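Local coordinates for protein integrase (Bovine immunodeficiency virus, PDB 3KKS) that probably inserts viral DNA into host chromosomes, as other retroviral integrases do, this fragment being its catalytic core domain, at residues Lys14-Val19 / Pro34-Leu39; Leu43-Leu48 / Lys75-Thr80. One frame throughout, in Å; residues are numbered along the deposited sequence.

Overall arrangement
Both contacts lie in the catalytic core domain, a mixed beta-sheet flanked by helices with the RNase H-like fold of retroviral integrase cores. Interaction 1 sets the start of strand 15-22 against the link that leads into helix 38-51. Interaction 2 sets the middle of that helix against the end of helix 68-76. They follow one another along the chain, with centres about 17 Å apart, and each centre is about 13 Å from the centre of the chain. Helix 38-51 is the shared element. Trp-18 of segment 14-19 packs on it directly: its CD2 is 3.4 Å from CB of Cys-44, and its CH2 is 4.0 Å from CD2 of Leu-48.

Interaction 1: residues Lys14-Val19 / Pro34-Leu39; sequences KTIIWV and PEETAL
The backbone N of Glu-36 is met at 3.6 Å by the CD1 methyl of Ile-16, an approach without a hydrogen bond. No hydrogen bond joins the two segments at all. Their contact is made chiefly by the Ile-16 side chain. It leaves the backbone toward residues Pro-34 to Glu-36, and beyond CG1 it is extended (chi2 177°), which carries CD1 over their backbone. CD1 also lies 3.6 Å from CA of Glu-35. The carbonyl oxygen of Pro-34 is farther from the same methyl, at 4.3 Å.

The second branch meets a side chain. CG2 of Ile-16 is 3.7 Å from CG of Glu-36, and the two side chains run at a slant to each other. Chi1 of Glu-36 (-84°) puts CG where it meets this methyl. Beyond CG the chain is extended, with its carboxylate oxygens farther from the isoleucine. The Glu-36 side chain also touches Asn-9 and His-11 of strand 4-12. The Glu-35 side chain starts away from the strand, and this residue contributes mainly backbone.

Glu-36 is the centre of an inverse gamma turn, Glu-35 to Thr-37, with a weak bond of 3.0 Å from Thr-37 N to Glu-35 O. Thr-37 then takes the N-cap position of helix 38-51. The backbone of Ile-16 pairs with that of Ile-33, so the contact joins the second strand of the RNase H-like sheet to the link between its third strand and helix 38-51. With no hydrogen bond or salt bridge across the segments, it depends on shape and close approach, not on bond direction.

Interaction 2: residues Leu43-Leu48 / Lys75-Thr80; sequences LCILQL and KYLGIT
A Schellman motif ends helix 68-76, and Leu-77, the first residue to leave helical geometry, packs there on Ile-45 and Leu-46 of helix 38-51. Gly-78 is the C-prime residue of the motif. It has positive phi (58°), a conformation that favours glycine. Its N bonds to the carbonyl oxygen of Lys-75 at 3.1 Å, and N of Ile-79 is paired with O of Cys-74.

The contact across the segments is wholly apolar. The side chain of Leu-77 sets out toward helix 38-51, with CG beside its own backbone N (chi1 -64°). Its methyl CD1 does most of the touching. It lies 4.0 Å from CG2 of Ile-45, the methyl that is anti to that residue's backbone N. CD1 is also 4.2 Å from CD2 of Leu-46. The other Leu-77 methyl, CD2, comes equally near to this Leu-46 CD2, so the Leu-46 methyl faces the fork of Leu-77. Leu-46 does not start out toward the other segment, but the end of its side chain bends nearer. Ile-79 adds a looser approach, its CD1 being 4.5 Å from CG2 of Ile-45. The backbones stay well apart: the nearest CA atoms, of Leu-46 and Leu-77, are separated by 8.7 Å.

Ile-45 is buried and Leu-46 partly exposed, so the contact runs from the interior to the surface. Inward, Ile-45 and Ile-79 both touch Leu-57 of strand 56-59, and Ile-45 also meets Ile-70 of helix 68-76. Leu-46 packs on Leu-73 of that helix. After the Schellman turn the chain enters strand 80-83 at Thr-80, the outermost strand on that side within this chain.

Interaction 1: residues Lys14-Val19 / Pro34-Leu39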
loop_
_atom_site.group_PDB
_atom_site.type_symbol
_atom_site.label_atom_id
_atom_site.label_comp_id
_atom_site.label_asym_id
_atom_site.label_seq_id
_atom_site.Cartn_x
_atom_site.Cartn_y
_atom_site.Cartn_z
ATOM N N LYS A 14 -13.657 13.565 -0.329
ATOM C CA LYS A 14 -14.434 12.781 -1.289
ATOM C C LYS A 14 -13.619 11.799 -2.102
ATOM O O LYS A 14 -14.163 10.911 -2.751
ATOM C CB LYS A 14 -15.199 13.700 -2.234
ATOM N N THR A 15 -12.307 11.940 -2.064
ATOM C CA THR A 15 -11.475 11.048 -2.846
ATOM C C THR A 15 -11.225 9.710 -2.160
ATOM O O THR A 15 -10.963 9.654 -0.960
ATOM C CB THR A 15 -10.134 11.699 -3.167
ATOM O OG1 THR A 15 -9.392 11.839 -1.960
ATOM C CG2 THR A 15 -10.337 13.078 -3.781
ATOM N N ILE A 16 -11.337 8.633 -2.931
ATOM C CA ILE A 16 -11.098 7.287 -2.421
ATOM C C ILE A 16 -9.633 6.972 -2.712
ATOM O O ILE A 16 -9.133 7.286 -3.792
ATOM C CB ILE A 16 -11.939 6.215 -3.156
ATOM C CG1 ILE A 16 -13.417 6.615 -3.205
ATOM C CG2 ILE A 16 -11.781 4.871 -2.448
ATOM C CD1 ILE A 16 -14.282 5.627 -3.986
ATOM N N ILE A 17 -8.943 6.341 -1.772
ATOM C CA ILE A 17 -7.537 6.025 -1.999
ATOM C C ILE A 17 -7.177 4.592 -1.625
ATOM O O ILE A 17 -7.320 4.189 -0.470
ATOM C CB ILE A 17 -6.622 6.990 -1.206
ATOM C CG1 ILE A 17 -6.782 8.413 -1.742
ATOM C CG2 ILE A 17 -5.162 6.549 -1.319
ATOM C CD1 ILE A 17 -6.132 9.476 -0.869
ATOM N N TRP A 18 -6.733 3.828 -2.619
ATOM C CA TRP A 18 -6.302 2.452 -2.411
ATOM C C TRP A 18 -4.911 2.557 -1.792
ATOM O O TRP A 18 -4.071 3.307 -2.287
ATOM C CB TRP A 18 -6.206 1.725 -3.744
ATOM C CG TRP A 18 -5.795 0.296 -3.626
ATOM C CD1 TRP A 18 -6.589 -0.761 -3.262
ATOM C CD2 TRP A 18 -4.504 -0.255 -3.911
ATOM N NE1 TRP A 18 -5.872 -1.929 -3.314
ATOM C CE2 TRP A 18 -4.586 -1.650 -3.713
ATOM C CE3 TRP A 18 -3.281 0.301 -4.325
ATOM C CZ2 TRP A 18 -3.500 -2.508 -3.914
ATOM C CZ3 TRP A 18 -2.190 -0.558 -4.529
ATOM C CH2 TRP A 18 -2.313 -1.945 -4.324
ATOM N N VAL A 19 -4.665 1.805 -0.725
ATOM C CA VAL A 19 -3.381 1.849 -0.033
ATOM C C VAL A 19 -2.778 0.476 0.243
ATOM O O VAL A 19 -3.431 -0.405 0.793
ATOM C CB VAL A 19 -3.528 2.580 1.328
ATOM C CG1 VAL A 19 -2.192 2.578 2.079
ATOM C CG2 VAL A 19 -4.023 4.008 1.110
ATOM N N PRO A 34 -11.285 6.070 -8.933
ATOM C CA PRO A 34 -12.602 6.611 -9.292
ATOM C C PRO A 34 -13.750 6.123 -8.422
ATOM O O PRO A 34 -14.655 6.887 -8.085
ATOM C CB PRO A 34 -12.770 6.168 -10.744
ATOM C CG PRO A 34 -11.380 6.096 -11.246
ATOM C CD PRO A 34 -10.676 5.411 -10.099
ATOM N N GLU A 35 -13.711 4.845 -8.069
ATOM C CA GLU A 35 -14.749 4.242 -7.247
ATOM C C GLU A 35 -14.248 2.911 -6.701
ATOM O O GLU A 35 -13.346 2.298 -7.281
ATOM C CB GLU A 35 -16.010 4.033 -8.087
ATOM C CG GLU A 35 -15.751 3.381 -9.440
ATOM C CD GLU A 35 -17.025 3.152 -10.245
ATOM O OE1 GLU A 35 -16.921 2.698 -11.404
ATOM O OE2 GLU A 35 -18.128 3.420 -9.722
ATOM N N GLU A 36 -14.820 2.473 -5.584
ATOM C CA GLU A 36 -14.424 1.214 -4.956
ATOM C C GLU A 36 -14.993 -0.007 -5.662
ATOM O O GLU A 36 -16.023 -0.544 -5.256
ATOM C CB GLU A 36 -14.863 1.181 -3.494
ATOM C CG GLU A 36 -13.908 1.857 -2.533
ATOM C CD GLU A 36 -14.380 1.756 -1.099
ATOM O OE1 GLU A 36 -15.329 2.489 -0.733
ATOM O OE2 GLU A 36 -13.808 0.938 -0.347
ATOM N N THR A 37 -14.315 -0.443 -6.717
ATOM C CA THR A 37 -14.750 -1.607 -7.476
ATOM C C THR A 37 -13.620 -2.616 -7.576
ATOM O O THR A 37 -12.468 -2.312 -7.256
ATOM C CB THR A 37 -15.172 -1.228 -8.909
ATOM O OG1 THR A 37 -14.150 -0.424 -9.509
ATOM C CG2 THR A 37 -16.481 -0.461 -8.900
ATOM N N ALA A 38 -13.956 -3.816 -8.027
ATOM C CA ALA A 38 -12.965 -4.861 -8.178
ATOM C C ALA A 38 -12.060 -4.517 -9.350
ATOM O O ALA A 38 -10.889 -4.888 -9.370
ATOM C CB ALA A 38 -13.652 -6.196 -8.425
ATOM N N LEU A 39 -12.617 -3.814 -10.332
ATOM C CA LEU A 39 -11.871 -3.420 -11.516
ATOM C C LEU A 39 -10.756 -2.448 -11.145
ATOM O O LEU A 39 -9.616 -2.612 -11.567
ATOM C CB LEU A 39 -12.819 -2.794 -12.549
ATOM C CG LEU A 39 -12.284 -2.303 -13.904
ATOM C CD1 LEU A 39 -11.743 -0.905 -13.767
ATOM C CD2 LEU A 39 -11.225 -3.243 -14.430
#

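Interaction 2: residues Leu43-Leu48 / Lys75-Thr80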
loop_
_atom_site.group_PDB
_atom_site.type_symbol
_atom_site.label_atom_id
_atom_site.label_comp_id
_atom_site.label_asym_id
_atom_site.label_seq_id
_atom_site.Cartn_x
_atom_site.Cartn_y
_atom_site.Cartn_z
ATOM N N LEU A 43 -6.596 -2.995 -11.179
ATOM C CA LEU A 43 -5.667 -2.075 -11.829
ATOM C C LEU A 43 -4.556 -1.715 -10.828
ATOM O O LEU A 43 -3.375 -1.694 -11.178
ATOM C CB LEU A 43 -6.420 -0.819 -12.276
ATOM C CG LEU A 43 -6.720 -0.634 -13.769
ATOM C CD1 LEU A 43 -6.788 -1.967 -14.465
ATOM C CD2 LEU A 43 -8.017 0.141 -13.940
ATOM N N CYS A 44 -4.946 -1.447 -9.583
ATOM C CA CYS A 44 -3.994 -1.113 -8.533
ATOM C C CYS A 44 -2.999 -2.244 -8.276
ATOM O O CYS A 44 -1.804 -1.998 -8.126
ATOM C CB CYS A 44 -4.729 -0.772 -7.238
ATOM S SG CYS A 44 -5.524 0.851 -7.256
ATOM N N ILE A 45 -3.493 -3.480 -8.225
ATOM C CA ILE A 45 -2.621 -4.633 -7.999
ATOM C C ILE A 45 -1.638 -4.802 -9.156
ATOM O O ILE A 45 -0.471 -5.100 -8.942
ATOM C CB ILE A 45 -3.436 -5.941 -7.844
ATOM C CG1 ILE A 45 -4.300 -5.880 -6.581
ATOM C CG2 ILE A 45 -2.498 -7.137 -7.765
ATOM C CD1 ILE A 45 -5.189 -7.102 -6.399
ATOM N N LEU A 46 -2.115 -4.619 -10.382
ATOM C CA LEU A 46 -1.250 -4.744 -11.554
ATOM C C LEU A 46 -0.136 -3.704 -11.514
ATOM O O LEU A 46 1.002 -3.999 -11.885
ATOM C CB LEU A 46 -2.071 -4.618 -12.843
ATOM C CG LEU A 46 -2.839 -5.902 -13.209
ATOM C CD1 LEU A 46 -3.838 -5.629 -14.310
ATOM C CD2 LEU A 46 -1.865 -6.987 -13.639
ATOM N N GLN A 47 -0.465 -2.494 -11.058
ATOM C CA GLN A 47 0.521 -1.416 -10.929
ATOM C C GLN A 47 1.539 -1.779 -9.843
ATOM O O GLN A 47 2.739 -1.569 -9.999
ATOM C CB GLN A 47 -0.157 -0.106 -10.521
ATOM C CG GLN A 47 -0.930 0.631 -11.611
ATOM C CD GLN A 47 -0.086 1.673 -12.338
ATOM O OE1 GLN A 47 0.704 2.392 -11.720
ATOM N NE2 GLN A 47 -0.265 1.771 -13.653
ATOM N N LEU A 48 1.042 -2.316 -8.732
ATOM C CA LEU A 48 1.901 -2.701 -7.620
ATOM C C LEU A 48 2.863 -3.807 -8.040
ATOM O O LEU A 48 4.060 -3.746 -7.759
ATOM C CB LEU A 48 1.059 -3.199 -6.445
ATOM C CG LEU A 48 1.835 -3.320 -5.131
ATOM C CD1 LEU A 48 2.151 -1.919 -4.593
ATOM C CD2 LEU A 48 1.019 -4.099 -4.122
ATOM N N LYS A 75 -3.944 -15.477 -8.729
ATOM C CA LYS A 75 -3.494 -16.803 -9.144
ATOM C C LYS A 75 -2.684 -16.641 -10.424
ATOM O O LYS A 75 -1.639 -17.265 -10.591
ATOM C CB LYS A 75 -4.691 -17.729 -9.371
ATOM C CG LYS A 75 -5.349 -18.159 -8.071
ATOM C CD LYS A 75 -6.693 -18.827 -8.283
ATOM C CE LYS A 75 -7.330 -19.159 -6.939
ATOM N NZ LYS A 75 -8.655 -19.817 -7.072
ATOM N N TYR A 76 -3.165 -15.779 -11.311
ATOM C CA TYR A 76 -2.484 -15.510 -12.567
ATOM C C TYR A 76 -1.110 -14.889 -12.326
ATOM O O TYR A 76 -0.151 -15.207 -13.026
ATOM C CB TYR A 76 -3.328 -14.567 -13.431
ATOM C CG TYR A 76 -2.556 -13.943 -14.570
ATOM C CD1 TYR A 76 -1.952 -14.740 -15.542
ATOM C CD2 TYR A 76 -2.395 -12.557 -14.658
ATOM C CE1 TYR A 76 -1.201 -14.179 -16.569
ATOM C CE2 TYR A 76 -1.645 -11.983 -15.684
ATOM C CZ TYR A 76 -1.050 -12.802 -16.637
ATOM O OH TYR A 76 -0.299 -12.258 -17.654
ATOM N N LEU A 77 -1.021 -14.005 -11.334
ATOM C CA LEU A 77 0.234 -13.333 -11.008
ATOM C C LEU A 77 1.068 -14.125 -10.003
ATOM O O LEU A 77 2.095 -13.648 -9.529
ATOM C CB LEU A 77 -0.053 -11.939 -10.442
ATOM C CG LEU A 77 -0.733 -10.923 -11.362
ATOM C CD1 LEU A 77 -1.260 -9.760 -10.536
ATOM C CD2 LEU A 77 0.252 -10.437 -12.424
ATOM N N GLY A 78 0.627 -15.336 -9.683
ATOM C CA GLY A 78 1.350 -16.156 -8.726
ATOM C C GLY A 78 1.497 -15.470 -7.382
ATOM O O GLY A 78 2.578 -15.469 -6.794
ATOM N N ILE A 79 0.412 -14.881 -6.893
ATOM C CA ILE A 79 0.425 -14.184 -5.612
ATOM C C ILE A 79 -0.465 -14.888 -4.592
ATOM O O ILE A 79 -1.619 -15.186 -4.864
ATOM C CB ILE A 79 -0.076 -12.728 -5.765
ATOM C CG1 ILE A 79 0.913 -11.913 -6.600
ATOM C CG2 ILE A 79 -0.255 -12.091 -4.398
ATOM C CD1 ILE A 79 0.421 -10.516 -6.919
ATOM N N THR A 80 0.077 -15.153 -3.416
ATOM C CA THR A 80 -0.710 -15.794 -2.378
ATOM C C THR A 80 -1.658 -14.735 -1.844
ATOM O O THR A 80 -1.238 -13.626 -1.528
ATOM C CB THR A 80 0.178 -16.292 -1.244
ATOM O OG1 THR A 80 1.188 -17.148 -1.782
ATOM C CG2 THR A 80 -0.644 -17.065 -0.225
#